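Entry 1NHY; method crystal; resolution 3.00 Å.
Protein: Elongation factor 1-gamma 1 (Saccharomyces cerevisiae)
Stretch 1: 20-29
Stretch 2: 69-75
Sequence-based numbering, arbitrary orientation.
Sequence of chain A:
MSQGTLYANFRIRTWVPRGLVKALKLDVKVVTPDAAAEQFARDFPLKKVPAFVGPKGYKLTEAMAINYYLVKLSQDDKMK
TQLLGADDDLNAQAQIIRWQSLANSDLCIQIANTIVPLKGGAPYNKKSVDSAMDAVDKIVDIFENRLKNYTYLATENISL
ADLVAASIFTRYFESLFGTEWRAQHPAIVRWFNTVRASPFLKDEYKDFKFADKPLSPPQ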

# COMPACT_ATOMS: atom_id res chain seq x y z
N LEU A 20 -5.18 -9.02 2.64
CA LEU A 20 -6.52 -9.24 2.13
C LEU A 20 -6.89 -10.69 2.21
O LEU A 20 -8.01 -11.04 2.57
N VAL A 21 -5.95 -11.55 1.84
CA VAL A 21 -6.24 -12.96 1.89
C VAL A 21 -6.53 -13.36 3.32
O VAL A 21 -7.56 -13.98 3.60
N LYS A 22 -5.65 -12.99 4.23
CA LYS A 22 -5.85 -13.33 5.64
C LYS A 22 -7.18 -12.76 6.12
O LYS A 22 -8.12 -13.51 6.39
N ALA A 23 -7.25 -11.43 6.21
CA ALA A 23 -8.45 -10.75 6.68
C ALA A 23 -9.77 -11.17 6.03
O ALA A 23 -10.77 -11.32 6.72
N LEU A 24 -9.78 -11.34 4.71
CA LEU A 24 -11.02 -11.74 4.06
C LEU A 24 -11.19 -13.25 4.14
O LEU A 24 -12.22 -13.79 3.73
N LYS A 25 -10.19 -13.92 4.70
CA LYS A 25 -10.21 -15.36 4.84
C LYS A 25 -10.38 -16.02 3.48
O LYS A 25 -11.07 -17.03 3.35
N LEU A 26 -9.78 -15.43 2.46
CA LEU A 26 -9.88 -15.99 1.12
C LEU A 26 -9.19 -17.35 1.11
O LEU A 26 -8.19 -17.56 1.80
N ASP A 27 -9.74 -18.27 0.33
CA ASP A 27 -9.17 -19.60 0.23
C ASP A 27 -8.04 -19.58 -0.78
O ASP A 27 -7.90 -20.48 -1.62
N VAL A 28 -7.22 -18.55 -0.69
CA VAL A 28 -6.12 -18.39 -1.61
C VAL A 28 -4.79 -18.73 -0.94
O VAL A 28 -4.52 -18.30 0.18
N LYS A 29 -3.98 -19.51 -1.65
CA LYS A 29 -2.66 -19.92 -1.17
C LYS A 29 -1.65 -18.82 -1.37
O LYS A 29 -1.50 -18.31 -2.48
N TYR A 69 -9.30 -7.85 -7.32
CA TYR A 69 -9.76 -9.20 -7.58
C TYR A 69 -10.00 -9.91 -6.25
O TYR A 69 -11.10 -10.41 -5.98
N LEU A 70 -8.97 -9.95 -5.40
CA LEU A 70 -9.12 -10.61 -4.12
C LEU A 70 -10.33 -10.08 -3.38
O LEU A 70 -11.18 -10.85 -2.91
N VAL A 71 -10.44 -8.77 -3.26
CA VAL A 71 -11.59 -8.24 -2.53
C VAL A 71 -12.90 -8.80 -3.04
O VAL A 71 -13.75 -9.20 -2.25
N LYS A 72 -13.06 -8.83 -4.36
CA LYS A 72 -14.29 -9.34 -4.95
C LYS A 72 -14.52 -10.83 -4.72
O LYS A 72 -15.66 -11.28 -4.74
N LEU A 73 -13.45 -11.60 -4.51
CA LEU A 73 -13.58 -13.03 -4.26
C LEU A 73 -14.29 -13.29 -2.95
O LEU A 73 -14.89 -14.34 -2.74
N SER A 74 -14.16 -12.33 -2.05
CA SER A 74 -14.79 -12.44 -0.76
C SER A 74 -16.29 -12.59 -0.91
O SER A 74 -16.89 -12.11 -1.87
N GLN A 75 -16.89 -13.28 0.05
CA GLN A 75 -18.32 -13.50 0.06
C GLN A 75 -18.97 -12.51 1.09
O GLN A 75 -20.20 -12.42 1.07

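No hydrogen bond crosses between these two stretches; the contact is made by aliphatic side chains, and several of its closest approaches are of methyl groups to backbone atoms. The helix axes come within 9.9 Å at an angle of only 14°, so the two run nearly parallel, with CA atoms of Leu 20 and Leu 70 6.9 Å apart and those of Leu 24 and Ser 74 6.2 Å apart. About 387 Å² is buried, both sides summed.

Leu 70 gives up the most surface. Its CA-to-CB bond points toward the first stretch, and its chi1 m, chi2 t rotamer places CD1 4.2 Å from Leu 20 CD1 and 4.2 Å from Val 21 CG2, while its CD2 lies 4.3 Å from Val 28 CG2. Leu 20, also m,t, sends CD2 to 3.9 Å from Val 71 CG2; both valines of the first stretch and Val 71 have chi1 t.

Leu 24 (m,t) lays CD1 3.7 Å from Val 71 CA in the second helix and 3.6 Å from Ser 74 CB, just past its end. Lys 25 is the first residue to leave helical phi/psi, with positive phi (57°) in a Schellman motif, in which Leu 26 N bonds back to Val 21 O at 2.9 Å, yet the CA-to-CB bond of Leu 26 still points toward the second stretch. Its m,t rotamer sets CD1 3.5 Å from Leu 70 CB and 3.4 Å from Leu 70 O, a van der Waals approach, since a methyl carbon offers that oxygen no conventional donor. Leu 26 CD2 meets Leu 73 CB at 3.7 Å and Ser 74 N at 3.6 Å. Val 28 CG2 extends the apolar patch to Leu 73 CD1 at 4.2 Å.

Ser 74 (chi1 t) contributes CB to the packing, while its OG is hydrogen-bonded to a residue just outside the stretches. Lys 22 and Lys 25 lie out of reach.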

# COMPACT_ATOMS: atom_id res chain seq x y z
CB LEU A 20 -6.63 -8.78 0.68
CG LEU A 20 -6.74 -7.27 0.44
CD1 LEU A 20 -6.66 -6.99 -1.05
CD2 LEU A 20 -8.04 -6.75 1.03
CB VAL A 21 -5.07 -13.76 1.36
CG1 VAL A 21 -5.45 -15.22 1.26
CG2 VAL A 21 -4.68 -13.19 0.01
CB LYS A 22 -4.69 -12.79 6.49
CG LYS A 22 -3.32 -13.13 5.91
CD LYS A 22 -2.16 -12.54 6.72
CE LYS A 22 -1.80 -13.43 7.91
NZ LYS A 22 -2.97 -13.67 8.82
CB ALA A 23 -8.27 -9.26 6.55
CB LEU A 24 -11.04 -11.29 2.61
CG LEU A 24 -11.14 -9.78 2.40
CD1 LEU A 24 -11.40 -9.55 0.92
CD2 LEU A 24 -12.27 -9.16 3.24
CB LYS A 25 -11.33 -15.81 5.78
CG LYS A 25 -11.10 -15.51 7.26
CD LYS A 25 -11.72 -16.62 8.11
CE LYS A 25 -11.62 -16.36 9.62
NZ LYS A 25 -12.10 -17.56 10.43
CB LEU A 26 -9.21 -15.05 0.11
CG LEU A 26 -9.94 -13.72 -0.05
CD1 LEU A 26 -9.13 -12.79 -0.95
CD2 LEU A 26 -11.32 -13.96 -0.63
CB ASP A 27 -10.24 -20.57 -0.23
CG ASP A 27 -9.87 -22.01 0.03
OD1 ASP A 27 -8.66 -22.37 -0.08
OD2 ASP A 27 -10.80 -22.79 0.34
CB VAL A 28 -6.09 -16.94 -2.12
CG1 VAL A 28 -4.97 -16.76 -3.12
CG2 VAL A 28 -7.44 -16.61 -2.72
CB LYS A 29 -2.20 -21.14 -1.95
CG LYS A 29 -0.71 -21.46 -1.79
CD LYS A 29 -0.35 -22.70 -2.62
CE LYS A 29 1.05 -23.21 -2.29
NZ LYS A 29 1.49 -24.31 -3.21
CB TYR A 69 -8.71 -9.97 -8.37
CG TYR A 69 -9.23 -11.29 -8.90
CD1 TYR A 69 -9.86 -11.35 -10.13
CD2 TYR A 69 -9.07 -12.47 -8.16
CE1 TYR A 69 -10.33 -12.56 -10.64
CE2 TYR A 69 -9.53 -13.68 -8.65
CZ TYR A 69 -10.15 -13.72 -9.90
OH TYR A 69 -10.56 -14.92 -10.44
CB LEU A 70 -7.89 -10.41 -3.26
CG LEU A 70 -6.64 -11.02 -3.86
CD1 LEU A 70 -5.47 -10.44 -3.12
CD2 LEU A 70 -6.67 -12.54 -3.78
CB VAL A 71 -11.70 -6.73 -2.59
CG1 VAL A 71 -12.98 -6.29 -1.92
CG2 VAL A 71 -10.51 -6.09 -1.89
CB LYS A 72 -14.31 -9.05 -6.45
CG LYS A 72 -14.41 -7.57 -6.81
CD LYS A 72 -15.75 -6.99 -6.43
CE LYS A 72 -15.91 -5.60 -7.00
NZ LYS A 72 -17.19 -4.97 -6.55
CB LEU A 73 -12.21 -13.69 -4.16
CG LEU A 73 -11.60 -14.15 -5.45
CD1 LEU A 73 -10.20 -14.60 -5.16
CD2 LEU A 73 -12.42 -15.27 -6.04
CB SER A 74 -14.48 -11.20 0.08
OG SER A 74 -15.47 -10.98 1.07
CB GLN A 75 -18.64 -14.94 0.46
CG GLN A 75 -17.67 -15.96 -0.10
CD GLN A 75 -18.22 -17.36 -0.01
OE1 GLN A 75 -18.46 -17.90 1.09
NE2 GLN A 75 -18.43 -17.98 -1.17